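Local coordinates for protein trypsin-like serine protease (Magnetospirillum magneticum, PDB 5HMA) that promotes magnetite biomineralization in magnetosomes by binding transition metal ions through a protease-like domain that is probably no longer a working protease, at residues F87-A90 / D91-T94. Numbering follows the deposited sequence.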
# COMPACT_ATOMS: atom_id res chain seq x y z
N PHE A 87 -9.17 -0.21 6.33
CA PHE A 87 -9.91 -0.92 5.29
C PHE A 87 -10.52 -2.20 5.85
O PHE A 87 -9.86 -2.97 6.54
CB PHE A 87 -8.99 -1.24 4.11
CG PHE A 87 -8.60 -0.03 3.31
CD1 PHE A 87 -9.52 0.56 2.44
CD2 PHE A 87 -7.33 0.53 3.44
CE1 PHE A 87 -9.18 1.70 1.70
CE2 PHE A 87 -6.98 1.68 2.70
CZ PHE A 87 -7.91 2.26 1.83
N ARG A 88 -11.79 -2.43 5.55
CA ARG A 88 -12.43 -3.70 5.93
C ARG A 88 -12.10 -4.78 4.91
O ARG A 88 -12.49 -4.68 3.74
CB ARG A 88 -13.94 -3.55 6.04
CG ARG A 88 -14.43 -2.46 6.97
CD ARG A 88 -15.95 -2.53 7.08
NE ARG A 88 -16.38 -3.86 7.52
CZ ARG A 88 -17.48 -4.48 7.08
NH1 ARG A 88 -18.26 -3.90 6.19
NH2 ARG A 88 -17.78 -5.69 7.55
N MET A 89 -11.41 -5.83 5.35
CA MET A 89 -11.00 -6.90 4.44
C MET A 89 -12.20 -7.66 3.84
O MET A 89 -12.10 -8.21 2.74
CB MET A 89 -10.06 -7.88 5.14
CG MET A 89 -8.72 -7.25 5.52
SD MET A 89 -7.90 -6.47 4.11
CE MET A 89 -7.53 -7.92 3.13
N ALA A 90 -13.31 -7.69 4.56
CA ALA A 90 -14.53 -8.28 4.04
C ALA A 90 -15.06 -7.51 2.82
O ALA A 90 -15.78 -8.07 2.00
CB ALA A 90 -15.59 -8.35 5.12
N ASP A 91 -14.69 -6.24 2.70
CA ASP A 91 -15.21 -5.37 1.63
C ASP A 91 -14.30 -5.34 0.40
O ASP A 91 -14.58 -4.62 -0.56
CB ASP A 91 -15.40 -3.93 2.12
CG ASP A 91 -16.55 -3.79 3.09
OD1 ASP A 91 -17.29 -4.78 3.30
OD2 ASP A 91 -16.72 -2.68 3.63
N VAL A 92 -13.23 -6.12 0.44
CA VAL A 92 -12.29 -6.20 -0.68
C VAL A 92 -13.02 -6.58 -1.97
O VAL A 92 -13.87 -7.47 -1.96
CB VAL A 92 -11.17 -7.19 -0.33
CG1 VAL A 92 -10.63 -7.85 -1.57
CG2 VAL A 92 -10.08 -6.49 0.48
N GLN A 93 -12.72 -5.88 -3.07
CA GLN A 93 -13.38 -6.18 -4.36
C GLN A 93 -12.38 -6.37 -5.49
O GLN A 93 -11.27 -5.83 -5.44
CB GLN A 93 -14.36 -5.07 -4.77
CG GLN A 93 -15.32 -4.60 -3.71
CD GLN A 93 -16.58 -5.42 -3.65
OE1 GLN A 93 -16.82 -6.27 -4.52
NE2 GLN A 93 -17.39 -5.18 -2.62
N THR A 94 -12.78 -7.11 -6.52
CA THR A 94 -12.03 -7.14 -7.77
C THR A 94 -12.40 -5.95 -8.66
O THR A 94 -13.47 -5.33 -8.49
CB THR A 94 -12.27 -8.44 -8.55
OG1 THR A 94 -13.67 -8.55 -8.86
CG2 THR A 94 -11.83 -9.65 -7.74
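A local salt bridge joins Arg88 and Asp91, three residues apart, across a short 3-10 segment (residues 89-91) on the surface of the protease-like domain, in the connection between the two beta-barrels of the chymotrypsin-like fold, running from strand 73-78 to strand 100-106. The backbone evidence for the segment is two overlapping i to i+3 hydrogen bonds, the second weak. Asp91 N donates to Arg88 O over 2.9 Å, and Val92 N reaches Met89 O at 3.3 Å in a bond that is nonetheless fairly straight at 162°. This three-residue spacing sets the charged ends of Arg88 and Asp91 on the same side of the turn. The arginine chain bends at chi3 (56°), which brings NH1 round to the outer end of the Asp91 carboxylate. NH1 then lies 3.2 Å from Asp91 OD1 in a salt bridge, and also donates a weak, bent hydrogen bond to Asp91 OD2. With the guanidinium and carboxylate planes 83° apart, the pair lacks the flat two-pronged fit: one nitrogen faces both oxygens. The methylene CD of Arg88 packs alongside, 3.5 Å from Asp91 OD2. Replacing Asp91 by alanine would probably leave the Arg88 guanidinium without this charge partner and freer to swing. Apolar contact across the turn comes from Met89 and Val92, whose side chains lie side by side and point the same way, Met89 CE being 3.9 Å from Val92 CG2. Both side chains reach helix 180-185, Met89 against Ile183 and Val184 and Val92 against Ala180, and Met89 also touches Val28 of strand 23-29. Backbone hydrogen bonds join Phe87 to Ile27 of that strand and Gln93 to Leu159 of strand 159-167, which links the turn to both barrels.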